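Local coordinates for protein alpha-1,2-mannosidase (Bacteroides thetaiotaomicron, PDB 2WW2) that catalyses the calcium-dependent hydrolysis of alpha-mannosides with inversion at the anomeric carbon, as a member of glycoside hydrolase family 92, at residues 46-51 with 146-151; 75-80 with 299-304; 195-200 with 205-210. All blocks are in the same frame, centred on the assembly; numbering follows the deposited sequence.

How the interactions relate
Interactions 1 and 2 are neighbours, their centres about 16 Å apart, and they touch directly: the backbone oxygen of Gly49 and the side-chain amide (ND2) of Asn75 make a probable hydrogen bond, and Asp148 and Tyr150 rest on Phe80 and Thr79. Their segments alternate along the chain. Interaction 3 opens only after interaction 1 has closed and lies nested within the loop spanned by interaction 2, its centre about 17 Å from that of the first and 26 Å from that of the second. Interactions 1 and 3 both belong to the beta-rich N-terminal region, strand 216-221 pairing with both 143-148 and 194-198. Interaction 2 instead ties this region to the catalytic part.

Interaction 1: residues 46-51 with 146-151; sequences GENGSG and VVDAYN
Asp148 OD2 is gripped by three groups at once: the amide of Asn48 across the contact, with ND2 3.1 Å from OD2, the hydroxyl of Tyr214, and the guanidinium of Arg96 in a salt bridge. The Asn48 bond reaches the syn side of the carboxylate but comes in tilted out of its plane, and a second, weak bond runs from the same ND2 to Asp148 OD1. That oxygen also takes the backbone N of Tyr150 at 2.8 Å from OD1, closing an Asx turn that follows strand 143-148. With a positive donor and a hydroxyl already on it, the carboxylate probably stays ionised. At the other end of the amide, Asn48 OD1 accepts from Gln44 NE2, which fixes the flip of the group. The amide plane of Asn48 lies nearly parallel to the Tyr150 ring, the two planes 15° apart; Asn48 CG stands 3.5 Å from Tyr150 CE2, and CB adds a CH-pi contact over the same face. Tyr150 sits at an unusual chi1 of -122°, which carries its hydroxyl out to the loop, where OH accepts the backbone N-H of Gly49, N to OH 2.8 Å, in a nearly straight bond (166°). A phenylalanine here would probably leave the Gly49 N-H without its acceptor and the tip of the turn less firmly held. The turn itself is type II, running from Glu47 to Ser50, with Gly49 at the third position, where a side chain would collide with the preceding carbonyl oxygen. What results is a glycine-containing type II turn docked on an Asx turn, joining the loop after strand 40-44 to strand 143-148 and the turn that follows it in the family 92 N-terminal domain.

Interaction 2: residues 75-80 with 299-304; sequences NDYGTF and REFYEF
The Tyr77 ring meets Phe301 at its edge, with Phe301 CE1 near the tyrosine plane, 4.0 Å from Tyr77 CE1; the two side chains come in from opposite directions. Seen from the phenyl ring, the Tyr77 hydroxyl approaches obliquely, with OH 3.6 Å from Phe301 CE1. The guanidinium of Arg299 is turned 75° from the tyrosine ring, so the two do not stack. Instead Arg299 slides past the hydroxyl, CD standing 3.8 Å from Tyr77 OH. A bend at chi3 (67°) swings the guanidinium off the line of the straight CB-CG-CD run, and NE makes a salt bridge to Asp328. The Tyr77 hydroxyl hydrogen-bonds to the same oxygen, Asp328 OD2, so Tyr77 OH and Arg299 NE, which merely touch each other's side chains, share one carboxylate oxygen. Thr327, beside that aspartate on strand 326-330, packs against Tyr77, Arg299 and Phe301 alike. The arrangement is an interdomain contact: a loop of the N-terminal domain inserts its tyrosine against a small antiparallel sheet of the family 92 catalytic domain, which belongs to the six-hairpin glycosidase clan.

Interaction 3: residues 195-200 with 205-210; sequences YGTYNG and HHQTDV
The segments meet at one antiparallel, non-hydrogen-bonded bridge, Gly196 with His205, whose CA atoms are 4.2 Å apart, a close approach that suits a glycine. Just beyond, His206 N donates to Tyr195 O, 2.8 Å away; His206 then takes a positive phi (74°), the chain turns, and 207-210 runs back alongside 197-199, packed on it through side chains while strand 209-212 pairs with 154-159. There Thr197 and Val210 slide past one another, CB to CB at 3.6 Å, while Val210 CG2 reaches Asn199 CB. Thr197 puts its methyl beside Val210 CG1 and keeps OG1 between its backbone N and carbonyl carbon (chi1 51°), from where a water 2.7 Å from OG1 bridges to the backbone oxygen of Asp209. At the other end the Tyr195 ring has His206 O in plane at its edge, 3.5 Å from CE1, and Thr208 CG2 alongside. Gln207 O, buried here, has no hydrogen-bond partner in the model; the CA-H of Gly196, with CA 3.5 Å from that oxygen, offers a weak C-H...O contact, and the Thr197 methyl is close by. The chemistry is mixed, methyl packing beside a water bridge, so with one direct backbone bond between them the segments depend largely on side chains and solvent to stay together.

Interaction 1: residues 46-51 with 146-151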
ATOM      1  N   GLY A  46     -28.421   5.854 -19.021  1.00  9.50           N
ATOM      2  CA  GLY A  46     -28.593   4.518 -18.432  1.00 10.15           C
ATOM      3  C   GLY A  46     -30.000   3.974 -18.692  1.00 10.58           C
ATOM      4  O   GLY A  46     -30.908   4.728 -19.042  1.00 10.01           O
ATOM      5  N   GLU A  47     -30.178   2.663 -18.540  1.00  9.83           N
ATOM      6  CA  GLU A  47     -31.504   2.063 -18.693  1.00 10.11           C
ATOM      7  C   GLU A  47     -32.467   2.617 -17.653  1.00  8.99           C
ATOM      8  O   GLU A  47     -32.034   3.005 -16.576  1.00  9.26           O
ATOM      9  CB  GLU A  47     -31.420   0.547 -18.484  1.00  9.89           C
ATOM     10  CG  GLU A  47     -30.909  -0.211 -19.669  1.00 13.31           C
ATOM     11  CD  GLU A  47     -31.080  -1.722 -19.495  1.00 18.68           C
ATOM     12  OE1 GLU A  47     -31.703  -2.169 -18.499  1.00 19.90           O
ATOM     13  OE2 GLU A  47     -30.582  -2.454 -20.360  1.00 22.01           O
ATOM     14  N   ASN A  48     -33.768   2.590 -17.941  1.00  8.34           N
ATOM     15  CA  ASN A  48     -34.756   2.828 -16.905  1.00  8.58           C
ATOM     16  C   ASN A  48     -34.449   1.886 -15.747  1.00  8.87           C
ATOM     17  O   ASN A  48     -34.177   0.701 -15.973  1.00  9.01           O
ATOM     18  CB  ASN A  48     -36.188   2.521 -17.394  1.00  7.42           C
ATOM     19  CG  ASN A  48     -36.749   3.593 -18.343  1.00  9.33           C
ATOM     20  OD1 ASN A  48     -36.036   4.508 -18.767  1.00  7.44           O
ATOM     21  ND2 ASN A  48     -38.041   3.483 -18.656  1.00  8.19           N
ATOM     22  N   GLY A  49     -34.524   2.394 -14.523  1.00  8.86           N
ATOM     23  CA  GLY A  49     -34.289   1.569 -13.343  1.00  9.23           C
ATOM     24  C   GLY A  49     -32.876   1.644 -12.789  1.00  9.75           C
ATOM     25  O   GLY A  49     -32.636   1.331 -11.625  1.00  9.38           O
ATOM     26  N   SER A  50     -31.922   2.062 -13.610  1.00  9.48           N
ATOM     27  CA  SER A  50     -30.556   2.142 -13.124  1.00  9.58           C
ATOM     28  C   SER A  50     -30.302   3.458 -12.385  1.00  9.75           C
ATOM     29  O   SER A  50     -30.589   4.531 -12.916  1.00  8.52           O
ATOM     30  CB  SER A  50     -29.566   2.028 -14.287  1.00  9.68           C
ATOM     31  OG  SER A  50     -28.253   2.298 -13.812  1.00  9.03           O
ATOM     32  N   GLY A  51     -29.717   3.376 -11.191  1.00  9.35           N
ATOM     33  CA  GLY A  51     -29.339   4.594 -10.455  1.00 10.10           C
ATOM     34  C   GLY A  51     -28.266   5.382 -11.181  1.00 10.19           C
ATOM     35  O   GLY A  51     -28.079   6.570 -10.923  1.00 10.59           O
ATOM     36  N   VAL A 146     -41.230  10.726 -27.864  1.00  7.56           N
ATOM     37  CA  VAL A 146     -41.705   9.606 -27.072  1.00  7.07           C
ATOM     38  C   VAL A 146     -41.774  10.037 -25.617  1.00  7.49           C
ATOM     39  O   VAL A 146     -40.823  10.644 -25.091  1.00  6.39           O
ATOM     40  CB  VAL A 146     -40.780   8.380 -27.172  1.00  7.47           C
ATOM     41  CG1 VAL A 146     -41.181   7.298 -26.137  1.00  7.87           C
ATOM     42  CG2 VAL A 146     -40.796   7.819 -28.599  1.00  7.60           C
ATOM     43  N   VAL A 147     -42.891   9.694 -24.978  1.00  6.82           N
ATOM     44  CA  VAL A 147     -43.073   9.915 -23.564  1.00  7.12           C
ATOM     45  C   VAL A 147     -43.028   8.539 -22.885  1.00  7.89           C
ATOM     46  O   VAL A 147     -43.703   7.602 -23.308  1.00  7.34           O
ATOM     47  CB  VAL A 147     -44.404  10.614 -23.266  1.00  6.81           C
ATOM     48  CG1 VAL A 147     -44.622  10.732 -21.784  1.00  6.91           C
ATOM     49  CG2 VAL A 147     -44.448  12.029 -23.917  1.00  7.10           C
ATOM     50  N   ASP A 148     -42.200   8.422 -21.855  1.00  7.79           N
ATOM     51  CA  ASP A 148     -41.947   7.144 -21.203  1.00  7.48           C
ATOM     52  C   ASP A 148     -42.359   7.351 -19.756  1.00  7.96           C
ATOM     53  O   ASP A 148     -41.768   8.165 -19.045  1.00  7.18           O
ATOM     54  CB  ASP A 148     -40.457   6.789 -21.359  1.00  7.86           C
ATOM     55  CG  ASP A 148     -40.069   5.487 -20.662  1.00  8.78           C
ATOM     56  OD1 ASP A 148     -40.639   5.175 -19.592  1.00  7.61           O
ATOM     57  OD2 ASP A 148     -39.184   4.777 -21.194  1.00 10.06           O
ATOM     58  N   ALA A 149     -43.412   6.645 -19.327  1.00  7.09           N
ATOM     59  CA  ALA A 149     -43.958   6.849 -17.991  1.00  7.19           C
ATOM     60  C   ALA A 149     -43.405   5.836 -16.988  1.00  7.31           C
ATOM     61  O   ALA A 149     -43.908   5.724 -15.863  1.00  7.63           O
ATOM     62  CB  ALA A 149     -45.525   6.826 -18.025  1.00  6.83           C
ATOM     63  N   TYR A 150     -42.369   5.116 -17.413  1.00  7.25           N
ATOM     64  CA  TYR A 150     -41.592   4.188 -16.575  1.00  7.55           C
ATOM     65  C   TYR A 150     -42.404   2.937 -16.236  1.00  8.54           C
ATOM     66  O   TYR A 150     -43.557   2.802 -16.663  1.00  8.92           O
ATOM     67  CB  TYR A 150     -41.140   4.880 -15.289  1.00  7.18           C
ATOM     68  CG  TYR A 150     -39.642   4.901 -15.075  1.00  7.25           C
ATOM     69  CD1 TYR A 150     -39.047   4.122 -14.086  1.00  7.70           C
ATOM     70  CD2 TYR A 150     -38.821   5.707 -15.852  1.00  9.07           C
ATOM     71  CE1 TYR A 150     -37.669   4.160 -13.865  1.00  7.65           C
ATOM     72  CE2 TYR A 150     -37.430   5.743 -15.650  1.00  9.00           C
ATOM     73  CZ  TYR A 150     -36.877   4.970 -14.639  1.00  8.92           C
ATOM     74  OH  TYR A 150     -35.526   5.006 -14.379  1.00  9.85           O
ATOM     75  N   ASN A 151     -41.810   2.024 -15.473  1.00  9.22           N
ATOM     76  CA  ASN A 151     -42.545   0.830 -15.049  1.00  9.82           C
ATOM     77  C   ASN A 151     -43.053   0.957 -13.617  1.00  9.82           C
ATOM     78  O   ASN A 151     -42.973   2.033 -13.023  1.00  9.38           O
ATOM     79  CB  ASN A 151     -41.725  -0.451 -15.240  1.00 10.78           C
ATOM     80  CG  ASN A 151     -40.501  -0.505 -14.341  1.00 14.21           C
ATOM     81  OD1 ASN A 151     -40.035   0.517 -13.852  1.00 16.42           O
ATOM     82  ND2 ASN A 151     -39.975  -1.708 -14.119  1.00 16.59           N
TER

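Interaction 2: residues 75-80 with 299-304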
ATOM      1  N   ASN A  75     -31.747   5.704  -5.452  1.00  7.85           N
ATOM      2  CA  ASN A  75     -32.438   5.599  -6.737  1.00  8.84           C
ATOM      3  C   ASN A  75     -33.626   6.582  -6.777  1.00  8.62           C
ATOM      4  O   ASN A  75     -33.698   7.508  -5.947  1.00  8.63           O
ATOM      5  CB  ASN A  75     -32.799   4.111  -7.040  1.00  8.06           C
ATOM      6  CG  ASN A  75     -32.891   3.800  -8.558  1.00  9.99           C
ATOM      7  OD1 ASN A  75     -33.546   4.519  -9.315  1.00 10.88           O
ATOM      8  ND2 ASN A  75     -32.288   2.690  -8.976  1.00  9.41           N
ATOM      9  N   ASP A  76     -34.528   6.414  -7.741  1.00  8.75           N
ATOM     10  CA  ASP A  76     -35.484   7.474  -8.133  1.00  8.28           C
ATOM     11  C   ASP A  76     -36.931   7.155  -7.733  1.00  8.21           C
ATOM     12  O   ASP A  76     -37.235   6.032  -7.297  1.00  8.37           O
ATOM     13  CB  ASP A  76     -35.415   7.713  -9.656  1.00  7.86           C
ATOM     14  CG  ASP A  76     -35.708   9.178 -10.046  1.00 10.23           C
ATOM     15  OD1 ASP A  76     -36.127   9.970  -9.165  1.00  9.78           O
ATOM     16  OD2 ASP A  76     -35.478   9.544 -11.228  1.00  9.50           O
ATOM     17  N   TYR A  77     -37.811   8.152  -7.853  1.00  7.50           N
ATOM     18  CA  TYR A  77     -39.257   7.946  -7.702  1.00  7.41           C
ATOM     19  C   TYR A  77     -39.952   9.088  -8.465  1.00  8.04           C
ATOM     20  O   TYR A  77     -39.320  10.129  -8.741  1.00  9.69           O
ATOM     21  CB  TYR A  77     -39.669   7.942  -6.217  1.00  6.90           C
ATOM     22  CG  TYR A  77     -39.449   9.288  -5.561  1.00  7.26           C
ATOM     23  CD1 TYR A  77     -40.458  10.254  -5.554  1.00  6.90           C
ATOM     24  CD2 TYR A  77     -38.215   9.612  -5.001  1.00  8.59           C
ATOM     25  CE1 TYR A  77     -40.244  11.524  -5.001  1.00  8.12           C
ATOM     26  CE2 TYR A  77     -37.988  10.874  -4.432  1.00  6.56           C
ATOM     27  CZ  TYR A  77     -39.008  11.821  -4.447  1.00  8.60           C
ATOM     28  OH  TYR A  77     -38.794  13.057  -3.902  1.00  6.64           O
ATOM     29  N   GLY A  78     -41.220   8.887  -8.814  1.00  8.01           N
ATOM     30  CA  GLY A  78     -42.053   9.904  -9.470  1.00  8.15           C
ATOM     31  C   GLY A  78     -41.381  10.402 -10.729  1.00  7.98           C
ATOM     32  O   GLY A  78     -41.329  11.600 -10.953  1.00  9.33           O
ATOM     33  N   THR A  79     -40.865   9.483 -11.542  1.00  7.80           N
ATOM     34  CA  THR A  79     -40.033   9.853 -12.701  1.00  7.36           C
ATOM     35  C   THR A  79     -40.674   9.426 -14.024  1.00  7.36           C
ATOM     36  O   THR A  79     -41.293   8.356 -14.112  1.00  7.45           O
ATOM     37  CB  THR A  79     -38.567   9.284 -12.558  1.00  7.44           C
ATOM     38  OG1 THR A  79     -37.745   9.735 -13.638  1.00  9.92           O
ATOM     39  CG2 THR A  79     -38.537   7.751 -12.510  1.00  7.80           C
ATOM     40  N   PHE A  80     -40.547  10.286 -15.041  1.00  6.87           N
ATOM     41  CA  PHE A  80     -40.953   9.954 -16.399  1.00  7.02           C
ATOM     42  C   PHE A  80     -39.946  10.614 -17.332  1.00  7.02           C
ATOM     43  O   PHE A  80     -39.092  11.389 -16.863  1.00  7.37           O
ATOM     44  CB  PHE A  80     -42.409  10.392 -16.684  1.00  6.93           C
ATOM     45  CG  PHE A  80     -42.610  11.876 -16.804  1.00  7.62           C
ATOM     46  CD1 PHE A  80     -42.573  12.494 -18.048  1.00  8.73           C
ATOM     47  CD2 PHE A  80     -42.897  12.655 -15.685  1.00  7.24           C
ATOM     48  CE1 PHE A  80     -42.774  13.870 -18.174  1.00 10.62           C
ATOM     49  CE2 PHE A  80     -43.100  14.043 -15.821  1.00  6.62           C
ATOM     50  CZ  PHE A  80     -43.028  14.643 -17.061  1.00  8.72           C
ATOM     51  N   ARG A 299     -35.000  18.842  -1.529  1.00  8.46           N
ATOM     52  CA  ARG A 299     -35.943  19.532  -2.405  1.00  8.11           C
ATOM     53  C   ARG A 299     -37.208  19.945  -1.658  1.00  8.25           C
ATOM     54  O   ARG A 299     -37.666  19.258  -0.715  1.00  7.81           O
ATOM     55  CB  ARG A 299     -36.327  18.661  -3.610  1.00  7.73           C
ATOM     56  CG  ARG A 299     -37.274  17.486  -3.247  1.00  7.53           C
ATOM     57  CD  ARG A 299     -37.625  16.662  -4.509  1.00  6.96           C
ATOM     58  NE  ARG A 299     -36.426  15.983  -5.006  1.00  8.31           N
ATOM     59  CZ  ARG A 299     -35.636  16.446  -5.970  1.00  7.69           C
ATOM     60  NH1 ARG A 299     -35.919  17.583  -6.613  1.00  9.78           N
ATOM     61  NH2 ARG A 299     -34.562  15.754  -6.313  1.00 10.00           N
ATOM     62  N   GLU A 300     -37.764  21.084  -2.069  1.00  7.73           N
ATOM     63  CA  GLU A 300     -39.118  21.478  -1.658  1.00  8.35           C
ATOM     64  C   GLU A 300     -40.058  20.380  -2.161  1.00  8.63           C
ATOM     65  O   GLU A 300     -39.909  19.907  -3.282  1.00  8.42           O
ATOM     66  CB  GLU A 300     -39.494  22.827  -2.288  1.00  8.40           C
ATOM     67  CG  GLU A 300     -38.537  23.960  -1.884  1.00  8.78           C
ATOM     68  CD  GLU A 300     -38.618  25.199  -2.773  1.00 11.23           C
ATOM     69  OE1 GLU A 300     -39.390  25.206  -3.762  1.00 11.80           O
ATOM     70  OE2 GLU A 300     -37.871  26.159  -2.485  1.00 10.76           O
ATOM     71  N   PHE A 301     -41.003  19.961  -1.321  1.00  8.78           N
ATOM     72  CA  PHE A 301     -41.968  18.937  -1.711  1.00  9.09           C
ATOM     73  C   PHE A 301     -43.402  19.483  -1.585  1.00  9.65           C
ATOM     74  O   PHE A 301     -44.388  18.727  -1.555  1.00  9.55           O
ATOM     75  CB  PHE A 301     -41.771  17.699  -0.834  1.00  9.00           C
ATOM     76  CG  PHE A 301     -42.212  16.421  -1.486  1.00  8.80           C
ATOM     77  CD1 PHE A 301     -41.490  15.887  -2.545  1.00  8.09           C
ATOM     78  CD2 PHE A 301     -43.336  15.738  -1.027  1.00  7.65           C
ATOM     79  CE1 PHE A 301     -41.900  14.689  -3.155  1.00  7.42           C
ATOM     80  CE2 PHE A 301     -43.731  14.536  -1.620  1.00  8.02           C
ATOM     81  CZ  PHE A 301     -43.006  14.024  -2.700  1.00  9.06           C
ATOM     82  N   TYR A 302     -43.507  20.806  -1.504  1.00  9.33           N
ATOM     83  CA  TYR A 302     -44.798  21.468  -1.424  1.00  9.66           C
ATOM     84  C   TYR A 302     -45.107  22.192  -2.730  1.00  9.97           C
ATOM     85  O   TYR A 302     -44.219  22.390  -3.604  1.00  9.85           O
ATOM     86  CB  TYR A 302     -44.848  22.452  -0.245  1.00  9.37           C
ATOM     87  CG  TYR A 302     -43.744  23.496  -0.234  1.00  9.38           C
ATOM     88  CD1 TYR A 302     -43.927  24.745  -0.827  1.00  9.88           C
ATOM     89  CD2 TYR A 302     -42.525  23.229   0.370  1.00 10.37           C
ATOM     90  CE1 TYR A 302     -42.916  25.698  -0.822  1.00 10.83           C
ATOM     91  CE2 TYR A 302     -41.507  24.176   0.384  1.00 10.91           C
ATOM     92  CZ  TYR A 302     -41.712  25.400  -0.205  1.00  9.33           C
ATOM     93  OH  TYR A 302     -40.703  26.323  -0.173  1.00 11.70           O
ATOM     94  N   GLU A 303     -46.359  22.599  -2.841  1.00  9.99           N
ATOM     95  CA  GLU A 303     -46.911  23.157  -4.052  1.00 10.43           C
ATOM     96  C   GLU A 303     -47.855  24.279  -3.625  1.00 11.00           C
ATOM     97  O   GLU A 303     -48.209  24.390  -2.448  1.00 11.21           O
ATOM     98  CB  GLU A 303     -47.656  22.045  -4.824  1.00 10.79           C
ATOM     99  CG  GLU A 303     -46.815  20.747  -4.914  1.00 10.46           C
ATOM    100  CD  GLU A 303     -47.416  19.666  -5.809  1.00 11.07           C
ATOM    101  OE1 GLU A 303     -48.001  19.997  -6.855  1.00 11.67           O
ATOM    102  OE2 GLU A 303     -47.266  18.475  -5.473  1.00 10.49           O
ATOM    103  N   PHE A 304     -48.246  25.128  -4.561  1.00 10.77           N
ATOM    104  CA  PHE A 304     -49.159  26.205  -4.215  1.00 12.01           C
ATOM    105  C   PHE A 304     -50.499  25.971  -4.867  1.00 12.17           C
ATOM    106  O   PHE A 304     -50.599  25.911  -6.089  1.00 12.08           O
ATOM    107  CB  PHE A 304     -48.574  27.557  -4.605  1.00 11.52           C
ATOM    108  CG  PHE A 304     -47.334  27.908  -3.834  1.00 13.99           C
ATOM    109  CD1 PHE A 304     -47.434  28.430  -2.550  1.00 14.45           C
ATOM    110  CD2 PHE A 304     -46.077  27.710  -4.383  1.00 15.54           C
ATOM    111  CE1 PHE A 304     -46.300  28.754  -1.830  1.00 15.19           C
ATOM    112  CE2 PHE A 304     -44.932  28.022  -3.669  1.00 16.74           C
ATOM    113  CZ  PHE A 304     -45.053  28.549  -2.377  1.00 16.56           C
TER

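Interaction 3: residues 195-200 with 205-210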
ATOM      1  N   TYR A 195     -50.049   9.293 -33.632  1.00  8.72           N
ATOM      2  CA  TYR A 195     -49.816   9.065 -32.214  1.00  9.12           C
ATOM      3  C   TYR A 195     -50.135   7.608 -31.916  1.00  8.83           C
ATOM      4  O   TYR A 195     -50.768   6.911 -32.719  1.00  8.72           O
ATOM      5  CB  TYR A 195     -50.716   9.982 -31.381  1.00  9.06           C
ATOM      6  CG  TYR A 195     -52.098  10.084 -32.012  1.00 10.69           C
ATOM      7  CD1 TYR A 195     -53.084   9.158 -31.714  1.00 12.06           C
ATOM      8  CD2 TYR A 195     -52.379  11.074 -32.956  1.00 12.46           C
ATOM      9  CE1 TYR A 195     -54.339   9.227 -32.322  1.00 13.53           C
ATOM     10  CE2 TYR A 195     -53.619  11.152 -33.576  1.00 13.91           C
ATOM     11  CZ  TYR A 195     -54.595  10.227 -33.249  1.00 15.14           C
ATOM     12  OH  TYR A 195     -55.830  10.293 -33.859  1.00 16.45           O
ATOM     13  N   GLY A 196     -49.680   7.134 -30.768  1.00  9.28           N
ATOM     14  CA  GLY A 196     -49.966   5.763 -30.367  1.00  9.18           C
ATOM     15  C   GLY A 196     -49.424   5.473 -28.985  1.00  9.77           C
ATOM     16  O   GLY A 196     -48.714   6.293 -28.386  1.00  9.84           O
ATOM     17  N   THR A 197     -49.753   4.298 -28.467  1.00  9.75           N
ATOM     18  CA  THR A 197     -49.309   3.938 -27.139  1.00 10.24           C
ATOM     19  C   THR A 197     -48.556   2.628 -27.194  1.00 10.38           C
ATOM     20  O   THR A 197     -48.615   1.908 -28.186  1.00 11.16           O
ATOM     21  CB  THR A 197     -50.492   3.815 -26.162  1.00 10.47           C
ATOM     22  OG1 THR A 197     -51.492   2.960 -26.733  1.00 10.66           O
ATOM     23  CG2 THR A 197     -51.099   5.182 -25.888  1.00 10.20           C
ATOM     24  N   TYR A 198     -47.865   2.315 -26.107  1.00 10.30           N
ATOM     25  CA  TYR A 198     -47.074   1.100 -26.008  1.00 10.31           C
ATOM     26  C   TYR A 198     -47.242   0.635 -24.579  1.00 10.16           C
ATOM     27  O   TYR A 198     -47.169   1.445 -23.651  1.00  9.38           O
ATOM     28  CB  TYR A 198     -45.603   1.432 -26.311  1.00 10.68           C
ATOM     29  CG  TYR A 198     -44.576   0.352 -26.016  1.00 11.97           C
ATOM     30  CD1 TYR A 198     -44.372  -0.711 -26.898  1.00 13.99           C
ATOM     31  CD2 TYR A 198     -43.759   0.435 -24.890  1.00 13.51           C
ATOM     32  CE1 TYR A 198     -43.415  -1.681 -26.638  1.00 15.50           C
ATOM     33  CE2 TYR A 198     -42.800  -0.524 -24.621  1.00 15.24           C
ATOM     34  CZ  TYR A 198     -42.632  -1.576 -25.495  1.00 17.18           C
ATOM     35  OH  TYR A 198     -41.687  -2.526 -25.220  1.00 19.44           O
ATOM     36  N   ASN A 199     -47.475  -0.659 -24.403  1.00 10.38           N
ATOM     37  CA  ASN A 199     -47.782  -1.210 -23.087  1.00 10.73           C
ATOM     38  C   ASN A 199     -46.707  -2.175 -22.598  1.00 10.99           C
ATOM     39  O   ASN A 199     -46.965  -2.998 -21.717  1.00 10.93           O
ATOM     40  CB  ASN A 199     -49.117  -1.939 -23.127  1.00 10.86           C
ATOM     41  CG  ASN A 199     -49.081  -3.153 -24.046  1.00 11.75           C
ATOM     42  OD1 ASN A 199     -48.038  -3.476 -24.642  1.00 10.52           O
ATOM     43  ND2 ASN A 199     -50.217  -3.829 -24.174  1.00 11.80           N
ATOM     44  N   GLY A 200     -45.506  -2.067 -23.167  1.00 12.18           N
ATOM     45  CA  GLY A 200     -44.382  -2.905 -22.769  1.00 13.50           C
ATOM     46  C   GLY A 200     -44.306  -4.159 -23.628  1.00 15.49           C
ATOM     47  O   GLY A 200     -43.349  -4.924 -23.545  1.00 15.93           O
ATOM     48  N   HIS A 205     -50.926   1.755 -32.663  1.00 14.58           N
ATOM     49  CA  HIS A 205     -51.147   3.029 -33.363  1.00 14.68           C
ATOM     50  C   HIS A 205     -52.582   3.563 -33.199  1.00 14.28           C
ATOM     51  O   HIS A 205     -53.530   2.785 -33.133  1.00 13.48           O
ATOM     52  CB  HIS A 205     -50.761   2.880 -34.832  1.00 15.42           C
ATOM     53  CG  HIS A 205     -49.351   2.414 -35.027  1.00 17.55           C
ATOM     54  ND1 HIS A 205     -48.270   3.272 -34.979  1.00 18.64           N
ATOM     55  CD2 HIS A 205     -48.840   1.176 -35.231  1.00 19.70           C
ATOM     56  CE1 HIS A 205     -47.157   2.588 -35.174  1.00 19.06           C
ATOM     57  NE2 HIS A 205     -47.471   1.312 -35.318  1.00 20.92           N
ATOM     58  N   HIS A 206     -52.728   4.886 -33.119  1.00 13.51           N
ATOM     59  CA  HIS A 206     -54.040   5.544 -32.969  1.00 13.38           C
ATOM     60  C   HIS A 206     -54.643   5.422 -31.573  1.00 13.16           C
ATOM     61  O   HIS A 206     -55.613   6.103 -31.257  1.00 12.55           O
ATOM     62  CB  HIS A 206     -55.068   5.029 -33.996  1.00 13.67           C
ATOM     63  CG  HIS A 206     -54.711   5.338 -35.412  1.00 15.51           C
ATOM     64  ND1 HIS A 206     -54.046   4.442 -36.219  1.00 17.27           N
ATOM     65  CD2 HIS A 206     -54.921   6.444 -36.168  1.00 17.81           C
ATOM     66  CE1 HIS A 206     -53.865   4.977 -37.413  1.00 17.30           C
ATOM     67  NE2 HIS A 206     -54.387   6.190 -37.409  1.00 18.83           N
ATOM     68  N   GLN A 207     -54.088   4.560 -30.729  1.00 12.81           N
ATOM     69  CA  GLN A 207     -54.623   4.463 -29.378  1.00 13.41           C
ATOM     70  C   GLN A 207     -54.137   5.640 -28.539  1.00 12.99           C
ATOM     71  O   GLN A 207     -53.012   6.109 -28.713  1.00 12.91           O
ATOM     72  CB  GLN A 207     -54.227   3.152 -28.730  1.00 13.85           C
ATOM     73  CG  GLN A 207     -54.845   1.980 -29.422  1.00 18.97           C
ATOM     74  CD  GLN A 207     -55.175   0.866 -28.462  1.00 22.71           C
ATOM     75  OE1 GLN A 207     -55.200  -0.313 -28.838  1.00 26.20           O
ATOM     76  NE2 GLN A 207     -55.439   1.227 -27.213  1.00 23.99           N
ATOM     77  N   THR A 208     -54.983   6.113 -27.634  1.00 12.18           N
ATOM     78  CA  THR A 208     -54.677   7.326 -26.903  1.00 12.38           C
ATOM     79  C   THR A 208     -54.730   7.114 -25.383  1.00 13.21           C
ATOM     80  O   THR A 208     -54.520   8.059 -24.611  1.00 13.62           O
ATOM     81  CB  THR A 208     -55.667   8.447 -27.281  1.00 12.75           C
ATOM     82  OG1 THR A 208     -56.998   7.948 -27.122  1.00 11.89           O
ATOM     83  CG2 THR A 208     -55.499   8.864 -28.733  1.00 11.64           C
ATOM     84  N   ASP A 209     -55.025   5.894 -24.939  1.00 11.85           N
ATOM     85  CA  ASP A 209     -55.137   5.672 -23.507  1.00 12.31           C
ATOM     86  C   ASP A 209     -54.492   4.334 -23.187  1.00 11.40           C
ATOM     87  O   ASP A 209     -54.867   3.319 -23.769  1.00 11.13           O
ATOM     88  CB  ASP A 209     -56.611   5.669 -23.098  1.00 13.17           C
ATOM     89  CG  ASP A 209     -56.794   5.714 -21.604  1.00 16.45           C
ATOM     90  OD1 ASP A 209     -56.086   6.490 -20.925  1.00 21.27           O
ATOM     91  OD2 ASP A 209     -57.656   4.976 -21.100  1.00 21.27           O
ATOM     92  N   VAL A 210     -53.492   4.332 -22.309  1.00  9.83           N
ATOM     93  CA  VAL A 210     -52.799   3.095 -21.977  1.00  9.04           C
ATOM     94  C   VAL A 210     -52.524   3.037 -20.474  1.00  8.68           C
ATOM     95  O   VAL A 210     -52.301   4.067 -19.836  1.00  8.19           O
ATOM     96  CB  VAL A 210     -51.490   2.919 -22.821  1.00  9.83           C
ATOM     97  CG1 VAL A 210     -50.480   4.020 -22.503  1.00  8.32           C
ATOM     98  CG2 VAL A 210     -50.876   1.531 -22.596  1.00 10.25           C
TER
HETATM   99  O   HOH W   1     -53.608   1.819 -25.465  1.00 21.35           O